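Local coordinates for hypothetical protein Atu2684 (Agrobacterium tumefaciens, PDB 2AXO) that is of unknown function but belongs to a thioredoxin-related family and carries a disulfide between closely spaced cysteines, consistent with a redox role, at residues 43-48 and 119-124; 72-77 and 233-238; 78-83 and 99-104; 106-111 and 123-128; 178-183 and 202-207. All coordinates share one frame; numbering follows the deposited sequence.

Interaction 1. Residues 43-48 and 119-124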
# COMPACT_ATOMS: atom_id res chain seq x y z
N LYS A 43 25.31 14.29 -7.06
CA LYS A 43 24.62 13.96 -8.30
C LYS A 43 23.09 13.95 -8.25
O LYS A 43 22.43 14.19 -9.26
CB LYS A 43 25.12 12.62 -8.83
CG LYS A 43 26.62 12.58 -9.12
CD LYS A 43 27.08 11.18 -9.51
CE LYS A 43 28.59 11.11 -9.74
NZ LYS A 43 29.02 11.89 -10.93
N GLY A 44 22.52 13.68 -7.08
CA GLY A 44 21.07 13.65 -6.97
C GLY A 44 20.57 12.94 -5.72
O GLY A 44 21.35 12.65 -4.81
N VAL A 45 19.28 12.67 -5.69
CA VAL A 45 18.66 12.00 -4.55
C VAL A 45 18.09 10.64 -4.94
O VAL A 45 17.38 10.51 -5.94
CB VAL A 45 17.52 12.86 -3.96
CG1 VAL A 45 16.83 12.13 -2.82
CG2 VAL A 45 18.09 14.19 -3.46
N VAL A 46 18.41 9.63 -4.14
CA VAL A 46 17.90 8.28 -4.38
C VAL A 46 17.14 7.79 -3.15
O VAL A 46 17.73 7.58 -2.10
CB VAL A 46 19.06 7.29 -4.69
CG1 VAL A 46 18.51 5.87 -4.84
CG2 VAL A 46 19.76 7.72 -5.97
N GLU A 47 15.83 7.64 -3.30
CA GLU A 47 14.97 7.19 -2.23
C GLU A 47 14.49 5.79 -2.55
O GLU A 47 13.70 5.59 -3.47
CB GLU A 47 13.78 8.13 -2.07
CG GLU A 47 14.18 9.50 -1.57
CD GLU A 47 13.02 10.46 -1.56
OE1 GLU A 47 12.57 10.86 -2.65
OE2 GLU A 47 12.55 10.80 -0.45
N LEU A 48 14.96 4.83 -1.77
CA LEU A 48 14.60 3.43 -1.97
C LEU A 48 13.51 2.96 -1.03
O LEU A 48 13.61 3.13 0.19
CB LEU A 48 15.84 2.56 -1.78
CG LEU A 48 15.65 1.05 -1.73
CD1 LEU A 48 15.35 0.52 -3.13
CD2 LEU A 48 16.92 0.40 -1.18
N ILE A 119 13.13 6.08 -6.16
CA ILE A 119 12.61 7.32 -6.71
C ILE A 119 13.82 8.23 -6.85
O ILE A 119 14.57 8.43 -5.90
CB ILE A 119 11.56 7.95 -5.75
CG1 ILE A 119 10.40 6.96 -5.51
CG2 ILE A 119 11.04 9.26 -6.32
CD1 ILE A 119 9.63 6.58 -6.77
N LEU A 120 14.02 8.78 -8.05
CA LEU A 120 15.18 9.62 -8.31
C LEU A 120 14.83 11.11 -8.42
O LEU A 120 14.00 11.51 -9.25
CB LEU A 120 15.88 9.14 -9.59
CG LEU A 120 16.12 7.62 -9.70
CD1 LEU A 120 16.81 7.32 -11.02
CD2 LEU A 120 16.96 7.12 -8.54
N ASN A 121 15.46 11.93 -7.58
CA ASN A 121 15.21 13.38 -7.53
C ASN A 121 13.72 13.67 -7.41
O ASN A 121 13.26 14.75 -7.80
CB ASN A 121 15.73 14.07 -8.81
CG ASN A 121 17.25 14.13 -8.88
OD1 ASN A 121 17.81 14.70 -9.82
ND2 ASN A 121 17.93 13.54 -7.91
N GLY A 122 12.97 12.72 -6.87
CA GLY A 122 11.54 12.90 -6.72
C GLY A 122 10.82 13.05 -8.05
O GLY A 122 9.63 13.39 -8.07
N ARG A 123 11.53 12.77 -9.15
CA ARG A 123 11.01 12.91 -10.51
C ARG A 123 10.62 11.65 -11.28
O ARG A 123 9.77 11.71 -12.16
CB ARG A 123 12.04 13.66 -11.38
CG ARG A 123 12.31 15.11 -11.01
CD ARG A 123 13.44 15.68 -11.88
NE ARG A 123 13.73 17.08 -11.57
CZ ARG A 123 13.04 18.11 -12.03
NH1 ARG A 123 12.02 17.92 -12.84
NH2 ARG A 123 13.37 19.35 -11.67
N ASP A 124 11.23 10.51 -10.96
CA ASP A 124 10.93 9.27 -11.68
C ASP A 124 11.27 8.05 -10.83
O ASP A 124 11.91 8.17 -9.79
CB ASP A 124 11.74 9.24 -12.98
CG ASP A 124 11.18 8.25 -14.00
OD1 ASP A 124 11.86 8.02 -15.02
OD2 ASP A 124 10.08 7.72 -13.78
O HOH W 1 14.12 10.89 -4.74

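Interaction 2. Residues 72-77 and 233-238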
# COMPACT_ATOMS: atom_id res chain seq x y z
N ASP A 72 28.24 10.17 -3.34
CA ASP A 72 27.97 11.12 -4.40
C ASP A 72 26.48 11.37 -4.64
O ASP A 72 26.10 12.09 -5.56
CB ASP A 72 28.68 10.73 -5.72
CG ASP A 72 28.28 9.36 -6.25
OD1 ASP A 72 27.52 8.63 -5.58
OD2 ASP A 72 28.74 9.02 -7.36
N VAL A 73 25.65 10.78 -3.79
CA VAL A 73 24.21 10.98 -3.86
C VAL A 73 23.68 11.03 -2.44
O VAL A 73 24.36 10.62 -1.50
CB VAL A 73 23.48 9.84 -4.62
CG1 VAL A 73 24.10 9.65 -6.00
CG2 VAL A 73 23.53 8.55 -3.83
N VAL A 74 22.47 11.57 -2.30
CA VAL A 74 21.80 11.64 -1.01
C VAL A 74 20.94 10.39 -1.05
O VAL A 74 19.96 10.34 -1.80
CB VAL A 74 20.90 12.89 -0.90
CG1 VAL A 74 19.97 12.76 0.29
CG2 VAL A 74 21.77 14.14 -0.75
N GLY A 75 21.32 9.38 -0.28
CA GLY A 75 20.58 8.13 -0.28
C GLY A 75 19.75 7.90 0.96
O GLY A 75 20.19 8.11 2.08
N LEU A 76 18.52 7.44 0.73
CA LEU A 76 17.59 7.18 1.82
C LEU A 76 16.86 5.87 1.60
O LEU A 76 16.52 5.51 0.47
CB LEU A 76 16.55 8.29 1.89
CG LEU A 76 17.09 9.68 2.23
CD1 LEU A 76 16.04 10.71 1.90
CD2 LEU A 76 17.48 9.73 3.70
N SER A 77 16.62 5.15 2.69
CA SER A 77 15.90 3.89 2.63
C SER A 77 14.61 4.02 3.43
O SER A 77 14.64 4.34 4.62
CB SER A 77 16.75 2.76 3.20
OG SER A 77 16.02 1.56 3.20
N GLY A 233 21.30 10.28 11.27
CA GLY A 233 21.50 11.45 10.45
C GLY A 233 20.18 11.92 9.90
O GLY A 233 19.12 11.44 10.29
N CYS A 234 20.25 12.88 8.99
CA CYS A 234 19.04 13.38 8.37
C CYS A 234 19.41 13.88 6.98
O CYS A 234 20.58 14.15 6.69
CB CYS A 234 18.41 14.51 9.20
SG CYS A 234 19.23 16.12 9.14
N ALA A 235 18.41 13.96 6.13
CA ALA A 235 18.59 14.44 4.78
C ALA A 235 17.62 15.60 4.65
O ALA A 235 16.47 15.49 5.07
CB ALA A 235 18.25 13.35 3.77
N VAL A 236 18.10 16.72 4.12
CA VAL A 236 17.24 17.88 3.91
C VAL A 236 16.89 17.83 2.44
O VAL A 236 17.78 17.79 1.58
CB VAL A 236 17.97 19.21 4.20
CG1 VAL A 236 17.08 20.39 3.81
CG2 VAL A 236 18.34 19.30 5.68
N LEU A 237 15.60 17.81 2.13
CA LEU A 237 15.16 17.74 0.75
C LEU A 237 14.33 18.98 0.44
O LEU A 237 13.31 19.23 1.08
CB LEU A 237 14.30 16.49 0.53
CG LEU A 237 14.92 15.14 0.93
CD1 LEU A 237 13.90 14.02 0.73
CD2 LEU A 237 16.18 14.86 0.10
N LEU A 238 14.78 19.78 -0.53
CA LEU A 238 14.02 20.97 -0.91
C LEU A 238 13.10 20.42 -2.00
O LEU A 238 13.47 20.36 -3.17
CB LEU A 238 14.94 22.05 -1.47
CG LEU A 238 14.27 23.41 -1.75
CD1 LEU A 238 13.69 23.99 -0.47
CD2 LEU A 238 15.31 24.35 -2.33

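Interaction 3. Residues 78-83 and 99-104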
# COMPACT_ATOMS: atom_id res chain seq x y z
N TYR A 78 13.48 3.79 2.77
CA TYR A 78 12.17 3.85 3.43
C TYR A 78 11.57 2.45 3.51
O TYR A 78 11.09 1.92 2.51
CB TYR A 78 11.19 4.73 2.65
CG TYR A 78 11.56 6.19 2.56
CD1 TYR A 78 12.43 6.64 1.57
CD2 TYR A 78 11.01 7.12 3.43
CE1 TYR A 78 12.76 7.99 1.46
CE2 TYR A 78 11.33 8.48 3.33
CZ TYR A 78 12.20 8.90 2.34
OH TYR A 78 12.53 10.23 2.24
N HIS A 79 11.56 1.86 4.70
CA HIS A 79 10.98 0.53 4.86
C HIS A 79 9.46 0.63 4.86
O HIS A 79 8.88 1.33 5.70
CB HIS A 79 11.47 -0.11 6.16
CG HIS A 79 12.90 -0.57 6.10
ND1 HIS A 79 13.96 0.31 6.01
CD2 HIS A 79 13.43 -1.81 6.13
CE1 HIS A 79 15.09 -0.38 5.98
NE2 HIS A 79 14.80 -1.66 6.05
N VAL A 80 8.83 -0.07 3.93
CA VAL A 80 7.37 -0.07 3.81
C VAL A 80 6.75 -1.10 4.75
O VAL A 80 7.40 -2.07 5.14
CB VAL A 80 6.93 -0.35 2.36
CG1 VAL A 80 7.41 0.77 1.45
CG2 VAL A 80 7.49 -1.69 1.89
N ASP A 81 5.48 -0.91 5.10
CA ASP A 81 4.83 -1.83 6.02
C ASP A 81 4.01 -2.94 5.38
O ASP A 81 3.56 -3.85 6.07
CB ASP A 81 3.94 -1.05 7.00
CG ASP A 81 2.74 -0.42 6.32
OD1 ASP A 81 2.66 -0.44 5.07
OD2 ASP A 81 1.87 0.11 7.04
N TYR A 82 3.85 -2.91 4.06
CA TYR A 82 3.03 -3.94 3.44
C TYR A 82 3.67 -5.31 3.21
O TYR A 82 3.17 -6.11 2.42
CB TYR A 82 2.41 -3.40 2.14
CG TYR A 82 3.35 -2.80 1.12
CD1 TYR A 82 4.17 -3.61 0.34
CD2 TYR A 82 3.34 -1.43 0.87
CE1 TYR A 82 4.94 -3.08 -0.69
CE2 TYR A 82 4.10 -0.88 -0.15
CZ TYR A 82 4.90 -1.71 -0.93
OH TYR A 82 5.61 -1.17 -1.97
N TRP A 83 4.75 -5.58 3.92
CA TRP A 83 5.42 -6.87 3.83
C TRP A 83 5.40 -7.54 5.19
O TRP A 83 5.97 -8.62 5.37
CB TRP A 83 6.87 -6.71 3.34
CG TRP A 83 6.97 -6.50 1.88
CD1 TRP A 83 7.21 -5.32 1.23
CD2 TRP A 83 6.82 -7.49 0.86
NE1 TRP A 83 7.22 -5.52 -0.13
CE2 TRP A 83 6.98 -6.84 -0.38
CE3 TRP A 83 6.56 -8.87 0.88
CZ2 TRP A 83 6.90 -7.53 -1.60
CZ3 TRP A 83 6.48 -9.55 -0.34
CH2 TRP A 83 6.65 -8.87 -1.56
N GLU A 99 3.00 5.60 2.96
CA GLU A 99 2.21 6.71 2.43
C GLU A 99 3.03 7.60 1.50
O GLU A 99 2.51 8.14 0.53
CB GLU A 99 1.63 7.55 3.57
CG GLU A 99 0.61 6.78 4.40
CD GLU A 99 -0.10 7.65 5.40
OE1 GLU A 99 0.59 8.34 6.19
OE2 GLU A 99 -1.35 7.65 5.41
N ARG A 100 4.33 7.74 1.79
CA ARG A 100 5.18 8.55 0.93
C ARG A 100 5.30 7.86 -0.43
O ARG A 100 5.27 8.53 -1.46
CB ARG A 100 6.56 8.76 1.56
CG ARG A 100 7.50 9.66 0.75
CD ARG A 100 8.71 10.07 1.59
NE ARG A 100 9.69 10.89 0.87
CZ ARG A 100 9.50 12.16 0.52
NH1 ARG A 100 8.36 12.78 0.80
NH2 ARG A 100 10.46 12.82 -0.10
N GLN A 101 5.42 6.54 -0.45
CA GLN A 101 5.51 5.86 -1.73
C GLN A 101 4.20 6.04 -2.49
O GLN A 101 4.19 6.09 -3.72
CB GLN A 101 5.83 4.37 -1.55
CG GLN A 101 6.01 3.61 -2.86
CD GLN A 101 6.39 2.16 -2.64
OE1 GLN A 101 5.91 1.52 -1.70
NE2 GLN A 101 7.24 1.62 -3.51
N TYR A 102 3.08 6.15 -1.76
CA TYR A 102 1.78 6.37 -2.41
C TYR A 102 1.76 7.76 -3.03
O TYR A 102 1.26 7.96 -4.13
CB TYR A 102 0.63 6.27 -1.40
CG TYR A 102 0.44 4.91 -0.77
CD1 TYR A 102 0.73 3.75 -1.48
CD2 TYR A 102 -0.08 4.79 0.52
CE1 TYR A 102 0.50 2.49 -0.92
CE2 TYR A 102 -0.31 3.54 1.08
CZ TYR A 102 -0.02 2.40 0.35
OH TYR A 102 -0.28 1.16 0.88
N GLY A 103 2.30 8.73 -2.29
CA GLY A 103 2.35 10.09 -2.79
C GLY A 103 3.08 10.13 -4.11
O GLY A 103 2.66 10.82 -5.04
N TYR A 104 4.18 9.39 -4.19
CA TYR A 104 4.96 9.33 -5.42
C TYR A 104 4.18 8.62 -6.52
O TYR A 104 4.21 9.04 -7.67
CB TYR A 104 6.30 8.64 -5.18
CG TYR A 104 7.38 9.57 -4.66
CD1 TYR A 104 7.66 10.77 -5.32
CD2 TYR A 104 8.13 9.25 -3.53
CE1 TYR A 104 8.67 11.62 -4.88
CE2 TYR A 104 9.15 10.09 -3.07
CZ TYR A 104 9.41 11.28 -3.75
OH TYR A 104 10.42 12.10 -3.31

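Interaction 4. Residues 106-111 and 123-128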
# COMPACT_ATOMS: atom_id res chain seq x y z
N ARG A 106 1.01 8.52 -7.05
CA ARG A 106 0.06 9.48 -7.60
C ARG A 106 0.74 10.54 -8.45
O ARG A 106 0.33 10.79 -9.58
CB ARG A 106 -0.74 10.14 -6.48
CG ARG A 106 -1.59 9.17 -5.67
CD ARG A 106 -2.57 9.92 -4.79
NE ARG A 106 -1.92 10.61 -3.68
CZ ARG A 106 -1.55 10.02 -2.54
NH1 ARG A 106 -1.75 8.72 -2.37
NH2 ARG A 106 -0.98 10.73 -1.58
N ALA A 107 1.78 11.17 -7.91
CA ALA A 107 2.49 12.21 -8.65
C ALA A 107 3.05 11.69 -9.97
O ALA A 107 3.03 12.39 -10.98
CB ALA A 107 3.62 12.79 -7.80
N LEU A 108 3.55 10.46 -9.96
CA LEU A 108 4.12 9.88 -11.17
C LEU A 108 3.05 9.35 -12.14
O LEU A 108 3.37 8.87 -13.22
CB LEU A 108 5.10 8.76 -10.81
CG LEU A 108 6.30 9.20 -9.97
CD1 LEU A 108 7.16 7.99 -9.64
CD2 LEU A 108 7.12 10.24 -10.73
N GLY A 109 1.79 9.44 -11.73
CA GLY A 109 0.71 8.97 -12.58
C GLY A 109 0.57 7.46 -12.68
O GLY A 109 -0.07 6.96 -13.61
N ARG A 110 1.16 6.73 -11.74
CA ARG A 110 1.09 5.27 -11.76
C ARG A 110 -0.16 4.76 -11.02
O ARG A 110 -0.82 5.53 -10.33
CB ARG A 110 2.35 4.67 -11.12
CG ARG A 110 3.64 5.24 -11.70
CD ARG A 110 4.86 4.45 -11.25
NE ARG A 110 4.96 3.17 -11.95
CZ ARG A 110 4.82 1.98 -11.38
NH1 ARG A 110 4.56 1.89 -10.08
NH2 ARG A 110 4.92 0.88 -12.11
N ASN A 111 -0.48 3.48 -11.18
CA ASN A 111 -1.66 2.93 -10.51
C ASN A 111 -1.32 1.84 -9.50
O ASN A 111 -2.17 1.03 -9.14
CB ASN A 111 -2.65 2.37 -11.54
CG ASN A 111 -2.20 1.03 -12.10
OD1 ASN A 111 -1.10 0.91 -12.63
ND2 ASN A 111 -3.06 0.03 -11.99
N ARG A 123 11.53 12.77 -9.15
CA ARG A 123 11.01 12.91 -10.51
C ARG A 123 10.62 11.65 -11.28
O ARG A 123 9.77 11.71 -12.16
CB ARG A 123 12.04 13.66 -11.38
CG ARG A 123 12.31 15.11 -11.01
CD ARG A 123 13.44 15.68 -11.88
NE ARG A 123 13.73 17.08 -11.57
CZ ARG A 123 13.04 18.11 -12.03
NH1 ARG A 123 12.02 17.92 -12.84
NH2 ARG A 123 13.37 19.35 -11.67
N ASP A 124 11.23 10.51 -10.96
CA ASP A 124 10.93 9.27 -11.68
C ASP A 124 11.27 8.05 -10.83
O ASP A 124 11.91 8.17 -9.79
CB ASP A 124 11.74 9.24 -12.98
CG ASP A 124 11.18 8.25 -14.00
OD1 ASP A 124 11.86 8.02 -15.02
OD2 ASP A 124 10.08 7.72 -13.78
N HIS A 125 10.86 6.88 -11.30
CA HIS A 125 11.12 5.64 -10.58
C HIS A 125 11.89 4.64 -11.44
O HIS A 125 11.85 4.69 -12.67
CB HIS A 125 9.80 5.02 -10.12
CG HIS A 125 9.06 4.30 -11.21
ND1 HIS A 125 9.06 2.93 -11.33
CD2 HIS A 125 8.34 4.77 -12.26
CE1 HIS A 125 8.37 2.58 -12.40
NE2 HIS A 125 7.93 3.68 -12.99
N VAL A 126 12.61 3.74 -10.77
CA VAL A 126 13.40 2.71 -11.44
C VAL A 126 13.59 1.54 -10.49
O VAL A 126 13.45 1.70 -9.27
CB VAL A 126 14.80 3.24 -11.82
CG1 VAL A 126 14.70 4.31 -12.89
CG2 VAL A 126 15.50 3.78 -10.59
N LYS A 127 13.89 0.37 -11.04
CA LYS A 127 14.12 -0.80 -10.20
C LYS A 127 15.21 -0.44 -9.20
O LYS A 127 16.23 0.15 -9.57
CB LYS A 127 14.59 -1.99 -11.05
CG LYS A 127 13.50 -2.73 -11.79
CD LYS A 127 12.81 -1.88 -12.83
CE LYS A 127 11.99 -2.75 -13.78
NZ LYS A 127 11.03 -3.63 -13.05
N GLY A 128 15.00 -0.79 -7.94
CA GLY A 128 15.98 -0.47 -6.92
C GLY A 128 17.38 -1.03 -7.12
O GLY A 128 18.36 -0.41 -6.69

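Interaction 5. Residues 178-183 and 202-207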
# COMPACT_ATOMS: atom_id res chain seq x y z
N TYR A 178 14.64 11.87 8.83
CA TYR A 178 15.54 11.38 9.86
C TYR A 178 15.77 9.89 9.67
O TYR A 178 14.84 9.14 9.42
CB TYR A 178 14.92 11.65 11.24
CG TYR A 178 14.65 13.11 11.50
CD1 TYR A 178 15.66 13.96 11.96
CD2 TYR A 178 13.38 13.66 11.27
CE1 TYR A 178 15.42 15.32 12.20
CE2 TYR A 178 13.13 15.02 11.50
CZ TYR A 178 14.15 15.84 11.96
OH TYR A 178 13.91 17.18 12.17
N PHE A 179 17.03 9.46 9.80
CA PHE A 179 17.34 8.06 9.64
C PHE A 179 18.42 7.59 10.59
O PHE A 179 19.13 8.39 11.21
CB PHE A 179 17.81 7.76 8.20
CG PHE A 179 18.99 8.58 7.77
CD1 PHE A 179 18.81 9.73 6.99
CD2 PHE A 179 20.28 8.23 8.15
CE1 PHE A 179 19.89 10.51 6.60
CE2 PHE A 179 21.38 9.00 7.77
CZ PHE A 179 21.18 10.15 6.99
N THR A 180 18.51 6.27 10.72
CA THR A 180 19.55 5.66 11.53
C THR A 180 20.63 5.45 10.49
O THR A 180 20.34 5.21 9.32
CB THR A 180 19.10 4.30 12.12
OG1 THR A 180 18.64 3.44 11.07
CG2 THR A 180 17.97 4.51 13.13
N ARG A 181 21.88 5.56 10.90
CA ARG A 181 23.00 5.38 9.98
C ARG A 181 23.04 3.93 9.50
O ARG A 181 22.95 3.66 8.31
CB ARG A 181 24.29 5.76 10.70
CG ARG A 181 25.56 5.44 9.96
CD ARG A 181 25.68 6.21 8.67
NE ARG A 181 27.07 6.18 8.22
CZ ARG A 181 27.47 6.58 7.03
NH1 ARG A 181 26.59 7.05 6.15
NH2 ARG A 181 28.76 6.52 6.72
N GLU A 182 23.17 3.01 10.45
CA GLU A 182 23.20 1.59 10.14
C GLU A 182 22.44 0.83 11.22
O GLU A 182 22.69 1.03 12.41
CB GLU A 182 24.63 1.07 10.06
CG GLU A 182 24.71 -0.39 9.67
CD GLU A 182 25.22 -1.28 10.78
OE1 GLU A 182 26.44 -1.23 11.06
OE2 GLU A 182 24.41 -2.01 11.38
N GLN A 183 21.52 -0.04 10.83
CA GLN A 183 20.77 -0.79 11.81
C GLN A 183 20.74 -2.27 11.42
O GLN A 183 20.45 -2.61 10.28
CB GLN A 183 19.34 -0.25 11.92
CG GLN A 183 18.61 -0.66 13.19
CD GLN A 183 17.30 0.07 13.36
OE1 GLN A 183 17.24 1.30 13.25
NE2 GLN A 183 16.24 -0.67 13.64
N SER A 202 17.98 4.13 7.08
CA SER A 202 16.58 3.75 7.26
C SER A 202 15.82 4.91 7.91
O SER A 202 16.03 5.25 9.08
CB SER A 202 16.47 2.51 8.15
OG SER A 202 17.06 1.38 7.53
N VAL A 203 14.93 5.52 7.13
CA VAL A 203 14.14 6.66 7.59
C VAL A 203 13.06 6.25 8.59
O VAL A 203 12.28 5.33 8.34
CB VAL A 203 13.49 7.37 6.39
CG1 VAL A 203 12.62 8.53 6.85
CG2 VAL A 203 14.58 7.87 5.44
N TYR A 204 13.01 6.95 9.73
CA TYR A 204 12.01 6.64 10.74
C TYR A 204 11.06 7.81 11.02
O TYR A 204 10.11 7.67 11.78
CB TYR A 204 12.67 6.21 12.05
CG TYR A 204 13.54 7.26 12.69
CD1 TYR A 204 14.91 7.31 12.44
CD2 TYR A 204 13.00 8.19 13.58
CE1 TYR A 204 15.72 8.25 13.05
CE2 TYR A 204 13.80 9.14 14.20
CZ TYR A 204 15.16 9.16 13.94
OH TYR A 204 15.96 10.08 14.57
N ASP A 205 11.34 8.96 10.41
CA ASP A 205 10.48 10.12 10.56
C ASP A 205 10.78 11.15 9.49
O ASP A 205 11.94 11.38 9.15
CB ASP A 205 10.63 10.75 11.95
CG ASP A 205 9.61 11.85 12.21
OD1 ASP A 205 8.43 11.65 11.86
OD2 ASP A 205 9.98 12.91 12.76
N VAL A 206 9.72 11.76 8.97
CA VAL A 206 9.84 12.77 7.92
C VAL A 206 8.97 13.96 8.33
O VAL A 206 7.82 13.77 8.72
CB VAL A 206 9.33 12.24 6.56
CG1 VAL A 206 9.45 13.32 5.50
CG2 VAL A 206 10.10 10.99 6.15
N GLN A 207 9.50 15.17 8.25
CA GLN A 207 8.73 16.35 8.62
C GLN A 207 9.12 17.57 7.81
O GLN A 207 10.27 17.72 7.39
CB GLN A 207 8.89 16.66 10.11
CG GLN A 207 10.32 16.91 10.55
CD GLN A 207 10.44 17.15 12.04
OE1 GLN A 207 9.85 16.43 12.85
NE2 GLN A 207 11.22 18.15 12.42
O HOH W 2 19.45 2.12 8.78

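Interaction 1. Residues 43-48 and 119-124
A water in this buried contact sits between Glu47 and the end of the neighbouring strand at Ile119. It can donate to Glu47 OE1, at 2.6 Å, and to Ile119 O, with more acceptors in reach than protons, and it accepts a hydrogen bond from Gly122 N at 3.0 Å; one molecule thus links a carboxylate to the turn where the partner strand stops. Glu47 and Ile119 form an antiparallel hydrogen-bonded pair: Glu47 N donates to Ile119 O, and Ile119 N returns a bond of 2.8 Å to Glu47 O. Val46 and Leu120 form the adjacent non-hydrogen-bonded pair, and Asn121 N reaches Val45 O at 2.9 Å. On the Val46 face the two side chains lie side by side, pointing the same way, with Val46 CG2 3.8 Å from Leu120 CD2; helices 58-70 and 131-143 cover this face. Glu47 projects from the other, its CG anti to the carbonyl carbon (chi1 -67°); there Arg100 forms a salt bridge with OE2, and Tyr78 and Tyr104 make weak hydrogen bonds to OE2 and OE1 respectively. The central sheet has two different sides: an aliphatic one under helices, and one where a buried acid is met by an arginine, two tyrosines and a water.

Interaction 2. Residues 72-77 and 233-238
Strand 74-77 passes strand 233-238 at an axis distance of 8.4 Å and an angle of 114° between their directions, with Val74 and Ala235 the nearest pair of CA atoms at 7.2 Å. No hydrogen bond joins the segments, so the contact illustrates how two strands of different sheets can meet by side chains alone. Ala235 is the meeting point. Its CB approaches both methyl groups of Leu76, with CD2 at 3.7 Å and CD1 slightly farther off, while Val74 CG1 comes within 3.9 Å of the same CB. The single methyl of the alanine is therefore met by branches from two residues of the other strand. Val74 and Leu76 can share this task because they are two apart in the strand and both point toward the second sheet; Gly75 lies between them. Leu237 extends the patch by one alternation of its own strand: with CG anti to its carbonyl carbon (chi1 -54°), it meets Leu76 tip to tip, CD1 to CD1 at 4.1 Å, and its CD2 stands 4.3 Å from Val74 CG1. Phe179 also touches Leu76, and Ala253 and Ile255 of strand 247-257 touch Val74, which carries the apolar layer to neighbouring strands. All four contacting residues are buried and aliphatic. Between these two strands cohesion thus comes from dispersion and the exclusion of water, whereas elsewhere the two sheets are probably hydrogen-bonded, through Ser77 and Val203.

Interaction 3. Residues 78-83 and 99-104
Gln101 has CG anti to the backbone N (chi1 -177°), and Tyr82 has CG between its backbone N and carbonyl carbon (chi1 54°); the two side chains meet at about a right angle, with ring and amide planes nearly parallel. Tyr82 OH donates to Gln101 OE1 at 2.7 Å, tilted 25° from the carbonyl plane, and OE1 lies at the edge of the tyrosine ring. Gln101 NE2 is used too, by Gln117 OE1 and Tyr114 O, which would fix the rotation of the amide. Val80 CG2 covers one face of the Tyr82 ring, 3.8 Å above its centre, and Val80 CG1 comes 3.6 Å from Gln101 OE1. Farther along, the extended Arg100 chain passes Tyr78, with CD 3.5 Å from Tyr78 CE2. The far end of Arg100 is held elsewhere: NH2 bonds to Gln239 OE1 and pairs with Glu47, and Tyr104 CE2 lies over one guanidinium face. The Tyr82 ring also meets Tyr102 of the second subunit, so this corner takes part in the dimer contact. A helix that follows the second strand and packs on the face of the sheet bearing Glu47, with helices 58-70 and 131-143 on the other, is characteristic of the thioredoxin fold.

Interaction 4. Residues 106-111 and 123-128
Leu108 makes the close-packed half of this contact and buries the larger area, while Arg110 meets His125 on the more peripheral side, close but without a hydrogen bond. Leu108 points at strand 124-127: its CD2 rests 3.4 Å from Arg123 O and 4.0 Å from Asp124 CA, while CD1 touches His125 CB at 4.0 Å. Ile119 of the adjoining strand packs against the same leucine, and Gly109, which closes the helix in a Schellman motif, turns the chain just after it. Arg110 lies beyond that turn. Its chain bends at chi3 (75°), which sets NE over the imidazole; CD stands 3.5 Å above one face of the His125 ring, offset toward the rim, a CH-pi contact. The two side chains reach toward each other tip to tip, with the guanidinium and ring planes 44° apart, so they are not stacked flat. Arg110 NE comes within 3.2 Å of His125 NE2, yet the angle is too poor for a hydrogen bond. Both residues touch a crystal neighbour, so their exact pose deserves caution. The imidazole finds its partner on the far atom of the ring, where ND1 bonds to Tyr114 OH. The helix end and the edge strand are thus held by aliphatic contact and by a CH-pi contact of the arginine CD with the imidazole face; the nearby guanidinium would probably disfavour a second positive charge on the histidine.

Interaction 5. Residues 178-183 and 202-207
Tyr204, with CG between its backbone N and carbonyl carbon (chi1 62°), offers one ring face to Tyr178 CB, which lies 3.7 Å above the plane and offset toward the rim in a CH-pi contact, while Thr180 N approaches the ring edge. The Tyr178 ring is met at its own edge: Gln207 CG lies in its plane, 3.5 Å from CE2, and the Gln207 amide stands nearly perpendicular to the ring at 87°. Asp205 runs alongside Tyr178, the carboxylate and ring planes almost parallel. This is a beta hairpin with a bulge. Tyr178 pairs with Asp205 and Phe179 with Val203, so Tyr204 is the extra residue in strand 202-207. Tyr178 N donates to Asp205 O at 2.8 Å, and Tyr178 O accepts a bond from Tyr204 N at 2.9 Å, with the CA-H of Val203 also directed at it. On the other face Phe179 CB passes 4.3 Å from Val203 CG2; Leu76 touches both residues, tying the hairpin to strand 74-79. Lys228 of helix 223-229 serves the Tyr178 side twice, as a salt bridge to Asp205 OD2 and as a cation-pi partner of Tyr178. Past the bulge, where the pairing is loose, a water accepts bonds from Thr180 OG1 at 2.8 Å and Ser202 N at 3.0 Å.

Overall arrangement
Interactions 1 and 2 are the buried ones nearest the chain's centre, yet interaction 1 works by backbone bonds inside one sheet and interaction 2 by methyl groups between two. They join through neighbouring strands 45-50 and 74-79. Interaction 3 continues along strand 74-79 and sets polar side chains against helix 95-107, whose end reappears in interaction 4; both also reach the second subunit. Interaction 5 meets interaction 2 through Phe179 and Leu76 and through probable backbone hydrogen bonds of Ser77 with Val203 and Gly233 with Phe179. Chemistry follows place: aliphatic between sheets, polar and aromatic beneath the helix, an aliphatic and CH-pi mix at the surface in interaction 4, hairpin bonds with aromatic contacts in partly buried interaction 5.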